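Local coordinates for uncharacterized protein (Bacteroides ovatus CL02T12C04, PDB 6PTM), which probably acts as an exo-carrageenase of glycoside hydrolase family 42, hydrolysing the algal polysaccharide carrageenan from its chain ends, at residues 574-579 with 619-624; 196-201 with 264-269; 151-156 with 170-175; 190-195 with 217-222. All coordinates share one frame; numbering follows the deposited sequence.

Contact 1 (574-579 with 619-624)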
loop_
_atom_site.group_PDB
_atom_site.type_symbol
_atom_site.label_atom_id
_atom_site.label_comp_id
_atom_site.label_asym_id
_atom_site.label_seq_id
_atom_site.Cartn_x
_atom_site.Cartn_y
_atom_site.Cartn_z
ATOM N N ILE A 574 -8.015 3.198 -19.708
ATOM C CA ILE A 574 -7.529 4.398 -20.438
ATOM C C ILE A 574 -8.704 5.067 -21.176
ATOM O O ILE A 574 -8.764 6.290 -21.145
ATOM C CB ILE A 574 -6.341 4.049 -21.348
ATOM C CG1 ILE A 574 -5.111 3.619 -20.524
ATOM C CG2 ILE A 574 -6.037 5.237 -22.257
ATOM C CD1 ILE A 574 -3.933 3.099 -21.381
ATOM N N ASN A 575 -9.597 4.304 -21.815
ATOM C CA ASN A 575 -10.662 4.856 -22.702
ATOM C C ASN A 575 -11.875 5.328 -21.879
ATOM O O ASN A 575 -12.559 6.236 -22.334
ATOM C CB ASN A 575 -11.136 3.847 -23.749
ATOM C CG ASN A 575 -10.181 3.704 -24.909
ATOM O OD1 ASN A 575 -10.003 4.676 -25.633
ATOM N ND2 ASN A 575 -9.592 2.513 -25.092
ATOM N N LYS A 576 -12.127 4.791 -20.688
ATOM C CA LYS A 576 -13.350 5.146 -19.914
ATOM C C LYS A 576 -13.028 6.171 -18.821
ATOM O O LYS A 576 -11.932 6.168 -18.264
ATOM C CB LYS A 576 -14.005 3.907 -19.307
ATOM C CG LYS A 576 -14.677 2.947 -20.262
ATOM C CD LYS A 576 -15.116 1.671 -19.581
ATOM C CE LYS A 576 -15.947 1.922 -18.326
ATOM N NZ LYS A 576 -16.390 0.659 -17.681
ATOM N N ALA A 577 -13.975 7.069 -18.572
ATOM C CA ALA A 577 -13.863 8.131 -17.561
ATOM C C ALA A 577 -13.855 7.466 -16.184
ATOM O O ALA A 577 -13.151 7.959 -15.317
ATOM C CB ALA A 577 -15.019 9.110 -17.701
ATOM N N GLU A 578 -14.617 6.392 -16.007
ATOM C CA GLU A 578 -14.971 5.862 -14.659
ATOM C C GLU A 578 -14.904 4.332 -14.623
ATOM O O GLU A 578 -15.787 3.710 -14.012
ATOM C CB GLU A 578 -16.369 6.373 -14.291
ATOM C CG GLU A 578 -16.458 7.887 -14.210
ATOM C CD GLU A 578 -17.821 8.364 -13.732
ATOM O OE1 GLU A 578 -18.814 7.845 -14.218
ATOM O OE2 GLU A 578 -17.869 9.240 -12.878
ATOM N N HIS A 579 -13.852 3.733 -15.192
ATOM C CA HIS A 579 -13.728 2.268 -15.242
ATOM C C HIS A 579 -13.577 1.712 -13.811
ATOM O O HIS A 579 -14.122 0.639 -13.528
ATOM C CB HIS A 579 -12.565 1.839 -16.124
ATOM C CG HIS A 579 -12.563 0.358 -16.261
ATOM N ND1 HIS A 579 -13.667 -0.314 -16.732
ATOM C CD2 HIS A 579 -11.646 -0.580 -15.946
ATOM C CE1 HIS A 579 -13.445 -1.612 -16.711
ATOM N NE2 HIS A 579 -12.189 -1.809 -16.275
ATOM N N LYS A 619 -18.358 -4.894 -17.094
ATOM C CA LYS A 619 -18.320 -3.531 -17.676
ATOM C C LYS A 619 -16.919 -3.228 -18.232
ATOM O O LYS A 619 -16.358 -2.142 -17.966
ATOM C CB LYS A 619 -18.779 -2.535 -16.612
ATOM C CG LYS A 619 -20.271 -2.578 -16.282
ATOM C CD LYS A 619 -20.768 -1.230 -15.751
ATOM C CE LYS A 619 -22.151 -0.861 -16.236
ATOM N NZ LYS A 619 -23.115 -1.784 -15.625
ATOM N N THR A 620 -16.413 -4.146 -19.050
ATOM C CA THR A 620 -15.102 -4.047 -19.730
ATOM C C THR A 620 -15.345 -4.109 -21.238
ATOM O O THR A 620 -14.930 -5.066 -21.897
ATOM C CB THR A 620 -14.165 -5.112 -19.139
ATOM O OG1 THR A 620 -14.149 -4.964 -17.707
ATOM C CG2 THR A 620 -12.757 -5.008 -19.678
ATOM N N PRO A 621 -16.001 -3.085 -21.835
ATOM C CA PRO A 621 -16.403 -3.137 -23.242
ATOM C C PRO A 621 -15.191 -3.046 -24.177
ATOM O O PRO A 621 -15.261 -3.643 -25.219
ATOM C CB PRO A 621 -17.310 -1.912 -23.424
ATOM C CG PRO A 621 -16.810 -0.927 -22.398
ATOM C CD PRO A 621 -16.342 -1.786 -21.237
ATOM N N TYR A 622 -14.144 -2.317 -23.777
ATOM C CA TYR A 622 -12.842 -2.251 -24.490
ATOM C C TYR A 622 -11.891 -3.353 -24.010
ATOM O O TYR A 622 -11.663 -3.522 -22.786
ATOM C CB TYR A 622 -12.133 -0.922 -24.249
ATOM C CG TYR A 622 -12.871 0.323 -24.651
ATOM C CD1 TYR A 622 -12.577 0.942 -25.847
ATOM C CD2 TYR A 622 -13.724 0.987 -23.767
ATOM C CE1 TYR A 622 -13.168 2.139 -26.204
ATOM C CE2 TYR A 622 -14.333 2.185 -24.103
ATOM C CZ TYR A 622 -14.078 2.744 -25.346
ATOM O OH TYR A 622 -14.594 3.949 -25.710
ATOM N N ALA A 623 -11.340 -4.134 -24.944
ATOM C CA ALA A 623 -10.295 -5.120 -24.623
ATOM C C ALA A 623 -9.299 -5.156 -25.766
ATOM O O ALA A 623 -9.704 -4.956 -26.920
ATOM C CB ALA A 623 -10.882 -6.478 -24.368
ATOM N N PHE A 624 -8.036 -5.418 -25.447
ATOM C CA PHE A 624 -7.014 -5.786 -26.461
ATOM C C PHE A 624 -7.493 -7.095 -27.091
ATOM O O PHE A 624 -8.020 -7.982 -26.351
ATOM C CB PHE A 624 -5.622 -5.899 -25.829
ATOM C CG PHE A 624 -5.088 -4.607 -25.254
ATOM C CD1 PHE A 624 -4.664 -3.594 -26.087
ATOM C CD2 PHE A 624 -5.053 -4.386 -23.885
ATOM C CE1 PHE A 624 -4.209 -2.389 -25.567
ATOM C CE2 PHE A 624 -4.574 -3.190 -23.361
ATOM C CZ PHE A 624 -4.150 -2.190 -24.204
HETATM O O HOH W 1 -11.726 -4.519 -16.429
#
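Lys576 reaches across to the loop 619-624 with its whole side chain. Just beyond CB, its CG comes obliquely against Tyr622, 3.9 Å from CE2. The next carbon, CD, comes up against Pro621, 4.0 Å from the proline CD. A bend at chi3 (51°) then turns CE and the ammonium group toward the backbone of Lys619. There NZ donates to Lys619 O at 2.8 Å, and to His579 ND1 at 3.0 Å, lying in the plane of the imidazole. A salt bridge to Asp582 completes its polar surroundings. A lysine suits the place because its methylenes pack on proline and tyrosine while its tip binds three acceptors.

Beside it, Asn575 lies flat on Tyr622. Its CB sits over the ring centre, 3.5 Å from the centroid, and its amide is stacked on the ring, the two planes 16° apart. The amide nitrogen is held by the carbonyls of Ala571 and Glu652. At the far end a water bridges His579 NE2 and Thr620 OG1, 2.8 Å from each; the threonine hydroxyl is also hydrogen-bonded to Tyr618 O.

Strands 564-567 and 614-617 are neighbours in a parallel sheet; 619-624 leads from the second into a helix, while 574-579 links two helices after the first. The strand order, 2-1-3-4-5, is that of a flavodoxin-like alpha/beta domain, consistent with the one following the barrel in GH42 enzymes.

Contact 2 (196-201 with 264-269)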
loop_
_atom_site.group_PDB
_atom_site.type_symbol
_atom_site.label_atom_id
_atom_site.label_comp_id
_atom_site.label_asym_id
_atom_site.label_seq_id
_atom_site.Cartn_x
_atom_site.Cartn_y
_atom_site.Cartn_z
ATOM N N MET A 196 20.202 9.619 -1.523
ATOM C CA MET A 196 21.046 10.346 -2.498
ATOM C C MET A 196 20.168 11.007 -3.556
ATOM O O MET A 196 18.968 10.715 -3.615
ATOM C CB MET A 196 22.056 9.410 -3.157
ATOM C CG MET A 196 21.437 8.246 -3.846
ATOM S SD MET A 196 22.815 7.225 -4.386
ATOM C CE MET A 196 21.867 5.976 -5.256
ATOM N N THR A 197 20.782 11.894 -4.337
ATOM C CA THR A 197 20.128 12.774 -5.320
ATOM C C THR A 197 21.069 12.940 -6.510
ATOM O O THR A 197 22.328 12.942 -6.318
ATOM C CB THR A 197 19.734 14.103 -4.660
ATOM O OG1 THR A 197 19.149 14.877 -5.693
ATOM C CG2 THR A 197 20.886 14.857 -4.034
ATOM N N ASN A 198 20.500 13.117 -7.703
ATOM C CA ASN A 198 21.339 13.443 -8.870
ATOM C C ASN A 198 22.143 14.729 -8.605
ATOM O O ASN A 198 23.165 14.893 -9.238
ATOM C CB ASN A 198 20.514 13.469 -10.142
ATOM C CG ASN A 198 20.044 12.078 -10.493
ATOM O OD1 ASN A 198 20.846 11.221 -10.829
ATOM N ND2 ASN A 198 18.755 11.866 -10.438
ATOM N N ALA A 199 21.732 15.611 -7.696
ATOM C CA ALA A 199 22.524 16.834 -7.386
ATOM C C ALA A 199 23.872 16.433 -6.770
ATOM O O ALA A 199 24.774 17.284 -6.721
ATOM C CB ALA A 199 21.763 17.781 -6.484
ATOM N N ASN A 200 24.032 15.186 -6.318
ATOM C CA ASN A 200 25.320 14.729 -5.724
ATOM C C ASN A 200 26.309 14.428 -6.844
ATOM O O ASN A 200 27.480 14.116 -6.516
ATOM C CB ASN A 200 25.181 13.482 -4.843
ATOM C CG ASN A 200 24.265 13.638 -3.650
ATOM O OD1 ASN A 200 23.568 12.690 -3.293
ATOM N ND2 ASN A 200 24.278 14.803 -3.022
ATOM N N VAL A 201 25.856 14.425 -8.116
ATOM C CA VAL A 201 26.771 14.374 -9.287
ATOM C C VAL A 201 27.174 15.828 -9.561
ATOM O O VAL A 201 26.311 16.593 -10.073
ATOM C CB VAL A 201 26.145 13.723 -10.538
ATOM C CG1 VAL A 201 27.156 13.678 -11.683
ATOM C CG2 VAL A 201 25.610 12.328 -10.268
ATOM N N ARG A 264 20.005 10.657 -18.357
ATOM C CA ARG A 264 20.510 9.266 -18.284
ATOM C C ARG A 264 22.016 9.248 -17.901
ATOM O O ARG A 264 22.417 8.379 -17.073
ATOM C CB ARG A 264 20.184 8.534 -19.590
ATOM C CG ARG A 264 18.717 8.672 -19.976
ATOM C CD ARG A 264 17.969 7.362 -19.977
ATOM N NE ARG A 264 16.505 7.510 -19.966
ATOM C CZ ARG A 264 15.664 6.511 -20.238
ATOM N NH1 ARG A 264 16.148 5.328 -20.595
ATOM N NH2 ARG A 264 14.355 6.692 -20.169
ATOM N N GLN A 265 22.833 10.143 -18.459
ATOM C CA GLN A 265 24.268 10.247 -18.062
ATOM C C GLN A 265 24.338 10.493 -16.540
ATOM O O GLN A 265 25.118 9.817 -15.824
ATOM C CB GLN A 265 24.982 11.361 -18.840
ATOM C CG GLN A 265 26.405 11.659 -18.324
ATOM C CD GLN A 265 26.964 12.915 -18.948
ATOM O OE1 GLN A 265 26.835 13.084 -20.149
ATOM N NE2 GLN A 265 27.504 13.836 -18.142
ATOM N N VAL A 266 23.548 11.431 -16.047
ATOM C CA VAL A 266 23.673 11.896 -14.640
ATOM C C VAL A 266 23.244 10.752 -13.713
ATOM O O VAL A 266 23.970 10.451 -12.724
ATOM C CB VAL A 266 22.911 13.217 -14.384
ATOM C CG1 VAL A 266 22.807 13.509 -12.899
ATOM C CG2 VAL A 266 23.552 14.406 -15.102
ATOM N N ASN A 267 22.116 10.109 -14.016
ATOM C CA ASN A 267 21.636 8.979 -13.191
ATOM C C ASN A 267 22.668 7.845 -13.227
ATOM O O ASN A 267 22.945 7.304 -12.157
ATOM C CB ASN A 267 20.231 8.546 -13.612
ATOM C CG ASN A 267 19.201 9.487 -13.046
ATOM O OD1 ASN A 267 18.690 9.286 -11.942
ATOM N ND2 ASN A 267 18.916 10.545 -13.774
ATOM N N SER A 268 23.188 7.484 -14.401
ATOM C CA SER A 268 24.240 6.442 -14.577
ATOM C C SER A 268 25.460 6.811 -13.715
ATOM O O SER A 268 25.982 5.934 -13.016
ATOM C CB SER A 268 24.602 6.249 -16.026
ATOM O OG SER A 268 23.522 5.607 -16.702
ATOM N N ASP A 269 25.830 8.091 -13.700
ATOM C CA ASP A 269 27.028 8.573 -12.960
ATOM C C ASP A 269 26.756 8.480 -11.458
ATOM O O ASP A 269 27.665 8.030 -10.718
ATOM C CB ASP A 269 27.451 9.980 -13.401
ATOM C CG ASP A 269 28.223 10.023 -14.707
ATOM O OD1 ASP A 269 28.665 8.981 -15.160
ATOM O OD2 ASP A 269 28.400 11.113 -15.222
#
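Asn198, Val201 and Val266 bury the most surface where the turn leaving strand 192-197 of the beta/alpha barrel meets helix 261-278, which follows the next barrel strand, 225-230. The turn is a short 3-10 segment over residues 198-200. Thr197 O accepts from Asn200 N, and the Asn200 side chain turns back so that its OD1 receives Thr197 N. This tight coil sends both Asn198 and Val201 toward the helix.

Val201 offers two branches. CG2 lies 4.0 Å from Val266 CG1 and also touches the backbone carbonyl of that residue, while CG1 crosses Asp269 at its CB, 4.1 Å away. Val266 CG1 reaches between the two residues of the turn and also meets Asn198 CB at 3.6 Å. Small branched side chains suit this close approach of a turn to a helix, and Trp237 of helix 236-241 adds a further apolar wall against Val266.

The polar part is carried by two asparagines. Asn267 starts out away from the turn, but its amide swings back, its ND2 being held by Ala263 O and Tyr256 OH. Those bonds fix the amide's rotation, leaving OD1 to receive Asn198. The two amide planes stand 70° apart, and the carbonyl oxygens, both acceptors, come close together. Asn198 ND2 donates to Asn267 OD1 at 3.0 Å with an N-H...O angle of 143°, arriving 44° above the plane of the accepting carbonyl.

Contact 3 (151-156 with 170-175)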
loop_
_atom_site.group_PDB
_atom_site.type_symbol
_atom_site.label_atom_id
_atom_site.label_comp_id
_atom_site.label_asym_id
_atom_site.label_seq_id
_atom_site.Cartn_x
_atom_site.Cartn_y
_atom_site.Cartn_z
ATOM N N VAL A 151 12.861 -8.417 17.905
ATOM C CA VAL A 151 13.503 -8.431 16.558
ATOM C C VAL A 151 14.786 -7.596 16.602
ATOM O O VAL A 151 14.723 -6.387 16.827
ATOM C CB VAL A 151 12.552 -7.932 15.448
ATOM C CG1 VAL A 151 13.245 -7.936 14.105
ATOM C CG2 VAL A 151 11.263 -8.756 15.395
ATOM N N ASP A 152 15.900 -8.231 16.280
ATOM C CA ASP A 152 17.166 -7.537 15.984
ATOM C C ASP A 152 17.209 -7.262 14.480
ATOM O O ASP A 152 17.422 -8.187 13.680
ATOM C CB ASP A 152 18.346 -8.360 16.479
ATOM C CG ASP A 152 19.699 -7.756 16.149
ATOM O OD1 ASP A 152 19.776 -6.730 15.427
ATOM O OD2 ASP A 152 20.673 -8.352 16.597
ATOM N N TRP A 153 17.051 -6.003 14.115
ATOM C CA TRP A 153 16.892 -5.584 12.700
ATOM C C TRP A 153 18.208 -5.768 11.902
ATOM O O TRP A 153 18.162 -5.849 10.620
ATOM C CB TRP A 153 16.380 -4.144 12.691
ATOM C CG TRP A 153 14.947 -3.974 13.081
ATOM C CD1 TRP A 153 14.282 -4.458 14.179
ATOM C CD2 TRP A 153 14.006 -3.158 12.364
ATOM N NE1 TRP A 153 12.980 -4.013 14.178
ATOM C CE2 TRP A 153 12.779 -3.230 13.056
ATOM C CE3 TRP A 153 14.076 -2.411 11.178
ATOM C CZ2 TRP A 153 11.642 -2.561 12.584
ATOM C CZ3 TRP A 153 12.951 -1.751 10.728
ATOM C CH2 TRP A 153 11.745 -1.826 11.427
ATOM N N THR A 154 19.334 -5.945 12.594
ATOM C CA THR A 154 20.645 -6.223 11.957
ATOM C C THR A 154 20.606 -7.639 11.376
ATOM O O THR A 154 21.448 -7.924 10.555
ATOM C CB THR A 154 21.835 -5.988 12.909
ATOM O OG1 THR A 154 21.866 -6.977 13.933
ATOM C CG2 THR A 154 21.801 -4.639 13.594
ATOM N N LYS A 155 19.675 -8.502 11.782
ATOM C CA LYS A 155 19.656 -9.925 11.387
ATOM C C LYS A 155 18.467 -10.245 10.470
ATOM O O LYS A 155 18.425 -11.369 9.979
ATOM C CB LYS A 155 19.633 -10.785 12.658
ATOM C CG LYS A 155 20.891 -10.665 13.510
ATOM C CD LYS A 155 20.952 -11.691 14.620
ATOM C CE LYS A 155 22.165 -11.576 15.530
ATOM N NZ LYS A 155 23.267 -10.782 14.927
ATOM N N VAL A 156 17.563 -9.306 10.185
ATOM C CA VAL A 156 16.353 -9.599 9.347
ATOM C C VAL A 156 16.793 -9.750 7.896
ATOM O O VAL A 156 17.629 -8.934 7.415
ATOM C CB VAL A 156 15.255 -8.530 9.518
ATOM C CG1 VAL A 156 14.049 -8.785 8.620
ATOM C CG2 VAL A 156 14.774 -8.496 10.941
ATOM N N VAL A 170 8.331 -12.110 10.231
ATOM C CA VAL A 170 8.002 -10.934 11.073
ATOM C C VAL A 170 7.464 -9.816 10.166
ATOM O O VAL A 170 7.600 -9.901 8.925
ATOM C CB VAL A 170 9.190 -10.469 11.936
ATOM C CG1 VAL A 170 9.597 -11.536 12.933
ATOM C CG2 VAL A 170 10.389 -10.028 11.105
ATOM N N PHE A 171 6.863 -8.823 10.796
ATOM C CA PHE A 171 6.300 -7.608 10.182
ATOM C C PHE A 171 6.945 -6.391 10.845
ATOM O O PHE A 171 6.997 -6.334 12.080
ATOM C CB PHE A 171 4.772 -7.660 10.290
ATOM C CG PHE A 171 4.206 -8.943 9.722
ATOM C CD1 PHE A 171 4.221 -9.174 8.347
ATOM C CD2 PHE A 171 3.720 -9.941 10.553
ATOM C CE1 PHE A 171 3.755 -10.371 7.821
ATOM C CE2 PHE A 171 3.290 -11.145 10.026
ATOM C CZ PHE A 171 3.300 -11.353 8.667
ATOM N N LEU A 172 7.360 -5.413 10.041
ATOM C CA LEU A 172 8.185 -4.279 10.512
ATOM C C LEU A 172 7.409 -2.954 10.448
ATOM O O LEU A 172 6.719 -2.675 9.431
ATOM C CB LEU A 172 9.478 -4.200 9.705
ATOM C CG LEU A 172 10.401 -5.424 9.766
ATOM C CD1 LEU A 172 11.734 -5.084 9.080
ATOM C CD2 LEU A 172 10.629 -5.963 11.195
ATOM N N ALA A 173 7.567 -2.140 11.485
ATOM C CA ALA A 173 7.069 -0.747 11.508
ATOM C C ALA A 173 8.181 0.176 11.991
ATOM O O ALA A 173 8.810 -0.136 13.029
ATOM C CB ALA A 173 5.869 -0.636 12.393
ATOM N N ASP A 174 8.416 1.253 11.254
ATOM C CA ASP A 174 9.215 2.424 11.692
ATOM C C ASP A 174 8.501 3.712 11.222
ATOM O O ASP A 174 7.354 3.652 10.793
ATOM C CB ASP A 174 10.665 2.313 11.208
ATOM C CG ASP A 174 11.662 3.053 12.095
ATOM O OD1 ASP A 174 12.793 2.575 12.247
ATOM O OD2 ASP A 174 11.318 4.139 12.576
ATOM N N TRP A 175 9.156 4.850 11.317
ATOM C CA TRP A 175 8.517 6.169 11.130
ATOM C C TRP A 175 9.414 7.057 10.272
ATOM O O TRP A 175 10.596 7.103 10.543
ATOM C CB TRP A 175 8.269 6.799 12.495
ATOM C CG TRP A 175 7.412 5.982 13.407
ATOM C CD1 TRP A 175 7.839 5.003 14.255
ATOM C CD2 TRP A 175 5.984 6.052 13.554
ATOM N NE1 TRP A 175 6.767 4.424 14.877
ATOM C CE2 TRP A 175 5.619 5.067 14.504
ATOM C CE3 TRP A 175 4.970 6.830 12.979
ATOM C CZ2 TRP A 175 4.297 4.847 14.891
ATOM C CZ3 TRP A 175 3.663 6.640 13.397
ATOM C CH2 TRP A 175 3.329 5.631 14.304
#
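The indole of Trp153 has the isobutyl group of Leu172 on one face. CD1 stands 4.0 Å from the centroid of the six-membered ring, 14° off its normal, in a CH-pi contact. CD2 sits over the same face but nearer the rim, 3.8 Å from CZ2. Asn190 and Leu191 lie on the other side of the ring, so the indole is sandwiched between two parts of the chain. At its edge, in plane, comes the carbonyl oxygen of Val151. The outermost ring carbon, CH2, presses on Leu172 CB at 3.7 Å and on Ala173 O at the same distance.

Leucine fits because both methyls of its forked end can spread over one aromatic face. Its CG is anti to the carbonyl carbon (chi1 -60°), which carries the fork over the indole. Three valines extend the apolar patch: Val151 CG2 slides past Val170 CG1 at 4.1 Å, and Val156 CG1 approaches Leu172 CD1 at 4.4 Å.

The loop bearing the tryptophan is shaped by Asp152. Its OD1 takes Thr154 N at 3.0 Å, making an Asx turn, and the Thr154 hydroxyl as well, both from the same face of the carboxylate.

Backbone bonding of Trp153 to Ile224, just ahead of strand 225-230, places the ring near where barrel strands begin. The arrangement is that of an aromatic residue from the segment leading into a (beta/alpha)8 barrel, packed against the first barrel strand, 168-175, near the barrel's N-terminal end.

Contact 4 (190-195 with 217-222)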
loop_
_atom_site.group_PDB
_atom_site.type_symbol
_atom_site.label_atom_id
_atom_site.label_comp_id
_atom_site.label_asym_id
_atom_site.label_seq_id
_atom_site.Cartn_x
_atom_site.Cartn_y
_atom_site.Cartn_z
ATOM N N ASN A 190 13.888 -0.031 13.792
ATOM C CA ASN A 190 15.338 0.200 13.536
ATOM C C ASN A 190 15.613 0.159 12.021
ATOM O O ASN A 190 16.552 -0.518 11.559
ATOM C CB ASN A 190 16.179 -0.757 14.385
ATOM C CG ASN A 190 17.644 -0.382 14.379
ATOM O OD1 ASN A 190 17.971 0.755 14.086
ATOM N ND2 ASN A 190 18.494 -1.302 14.784
ATOM N N LEU A 191 14.843 0.915 11.255
ATOM C CA LEU A 191 14.998 0.976 9.786
ATOM C C LEU A 191 16.186 1.872 9.443
ATOM O O LEU A 191 16.184 3.050 9.829
ATOM C CB LEU A 191 13.720 1.536 9.176
ATOM C CG LEU A 191 13.694 1.541 7.654
ATOM C CD1 LEU A 191 13.672 0.109 7.102
ATOM C CD2 LEU A 191 12.472 2.320 7.187
ATOM N N ASP A 192 17.151 1.302 8.734
ATOM C CA ASP A 192 18.367 2.018 8.286
ATOM C C ASP A 192 18.084 2.501 6.868
ATOM O O ASP A 192 16.940 2.316 6.363
ATOM C CB ASP A 192 19.577 1.087 8.341
ATOM C CG ASP A 192 20.940 1.753 8.519
ATOM O OD1 ASP A 192 21.084 2.955 8.146
ATOM O OD2 ASP A 192 21.864 1.033 8.963
ATOM N N GLY A 193 19.115 3.030 6.219
ATOM C CA GLY A 193 19.053 3.379 4.798
ATOM C C GLY A 193 19.993 4.503 4.450
ATOM O O GLY A 193 20.865 4.867 5.269
ATOM N N PHE A 194 19.878 4.968 3.219
ATOM C CA PHE A 194 20.796 5.957 2.628
ATOM C C PHE A 194 20.003 6.784 1.618
ATOM O O PHE A 194 19.170 6.222 0.894
ATOM C CB PHE A 194 22.020 5.269 2.024
ATOM C CG PHE A 194 23.049 6.283 1.610
ATOM C CD1 PHE A 194 23.855 6.892 2.562
ATOM C CD2 PHE A 194 23.169 6.685 0.289
ATOM C CE1 PHE A 194 24.763 7.883 2.193
ATOM C CE2 PHE A 194 24.094 7.662 -0.077
ATOM C CZ PHE A 194 24.898 8.251 0.873
ATOM N N PHE A 195 20.185 8.103 1.654
ATOM C CA PHE A 195 19.505 9.071 0.757
ATOM C C PHE A 195 20.533 9.579 -0.246
ATOM O O PHE A 195 21.616 9.954 0.167
ATOM C CB PHE A 195 18.960 10.249 1.561
ATOM C CG PHE A 195 18.404 11.359 0.713
ATOM C CD1 PHE A 195 19.190 12.445 0.348
ATOM C CD2 PHE A 195 17.093 11.318 0.277
ATOM C CE1 PHE A 195 18.663 13.463 -0.434
ATOM C CE2 PHE A 195 16.563 12.343 -0.487
ATOM C CZ PHE A 195 17.355 13.404 -0.857
ATOM N N GLN A 217 31.744 5.636 2.775
ATOM C CA GLN A 217 32.985 4.910 3.175
ATOM C C GLN A 217 32.877 4.530 4.647
ATOM O O GLN A 217 33.405 3.486 4.988
ATOM C CB GLN A 217 34.241 5.763 2.966
ATOM C CG GLN A 217 34.641 5.863 1.506
ATOM C CD GLN A 217 35.858 6.723 1.298
ATOM O OE1 GLN A 217 36.176 7.585 2.105
ATOM N NE2 GLN A 217 36.552 6.474 0.211
ATOM N N GLU A 218 32.279 5.399 5.463
ATOM C CA GLU A 218 32.199 5.253 6.940
ATOM C C GLU A 218 30.967 4.432 7.351
ATOM O O GLU A 218 30.967 3.888 8.443
ATOM C CB GLU A 218 32.071 6.610 7.617
ATOM C CG GLU A 218 33.360 7.397 7.633
ATOM C CD GLU A 218 33.362 8.410 8.758
ATOM O OE1 GLU A 218 32.770 9.502 8.584
ATOM O OE2 GLU A 218 33.905 8.066 9.823
ATOM N N LYS A 219 29.944 4.370 6.518
ATOM C CA LYS A 219 28.639 3.825 6.965
ATOM C C LYS A 219 28.774 2.327 7.271
ATOM O O LYS A 219 29.193 1.548 6.428
ATOM C CB LYS A 219 27.584 4.155 5.914
ATOM C CG LYS A 219 26.170 3.803 6.306
ATOM C CD LYS A 219 25.162 4.256 5.274
ATOM C CE LYS A 219 23.793 3.744 5.625
ATOM N NZ LYS A 219 23.400 4.251 6.946
ATOM N N GLU A 220 28.350 1.928 8.451
ATOM C CA GLU A 220 28.360 0.517 8.869
ATOM C C GLU A 220 27.320 -0.266 8.071
ATOM O O GLU A 220 26.332 0.346 7.652
ATOM C CB GLU A 220 27.978 0.402 10.342
ATOM C CG GLU A 220 28.983 1.001 11.310
ATOM C CD GLU A 220 28.443 0.981 12.738
ATOM O OE1 GLU A 220 27.369 0.331 12.967
ATOM O OE2 GLU A 220 29.075 1.609 13.618
ATOM N N ASP A 221 27.507 -1.578 7.996
ATOM C CA ASP A 221 26.559 -2.547 7.399
ATOM C C ASP A 221 25.135 -2.284 7.908
ATOM O O ASP A 221 24.232 -2.258 7.061
ATOM C CB ASP A 221 26.961 -3.974 7.725
ATOM C CG ASP A 221 27.125 -4.751 6.455
ATOM O OD1 ASP A 221 26.147 -5.464 6.073
ATOM O OD2 ASP A 221 28.206 -4.569 5.831
ATOM N N GLY A 222 24.965 -2.228 9.235
ATOM C CA GLY A 222 23.860 -1.554 9.948
ATOM C C GLY A 222 22.640 -2.449 10.073
ATOM O O GLY A 222 22.805 -3.668 10.127
HETATM O O HOH W 2 24.344 1.875 8.643
#
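Lys219 and Asp192 form a salt bridge, with NZ 2.9 Å from OD1 on the syn side of the carboxylate. The same oxygen accepts Gly193 N at 2.8 Å from the anti side, so two donors grip it and help hold the group's rotation. NZ also makes a weak bond to Gly193 O at 3.1 Å. A water ties the site together, donating to Asp192 OD2 at 2.6 Å and to Glu220 O while accepting from NZ. OD2 further receives Ser223 N, and Tyr283 adds a cation-pi partner for the ammonium group.

The lysine is extended until chi4 (60°), where the last bend turns NZ onto the carboxylate. Its CD, farther back, lies obliquely 4.0 Å from Phe194 CD1, so the aliphatic part of the lysine also touches the phenylalanine.

With no side chain, Gly222 lets its CA come 3.4 Å from Asp192 OD2, and its positive phi (85°) is one glycine adopts readily.

The contact closes a beta-alpha-beta unit: strand 192-197 pairs in parallel with strand 225-230, and Lys219 stands at the exit of the connecting helix 210-218, against which Phe194 packs.

Overall arrangement
From the N terminus, contact 3 comes first: it closes a short loop holding strands 157-159 and 162-165 and lays the segment before them against barrel strand 168-175. Contacts 4 and 2 then share strand 192-197, one near its start and one beyond its end, and their segments alternate along the chain, so the two loops cross. Together they tie this strand to helices 210-218 and 261-278. Contacts 3 and 4 touch directly, through Trp153 and Asp174 against residues 190-191. Contact 1 opens only after all the others have closed, in the separate five-stranded parallel sheet domain, its centre about 42 Å from that of contact 3.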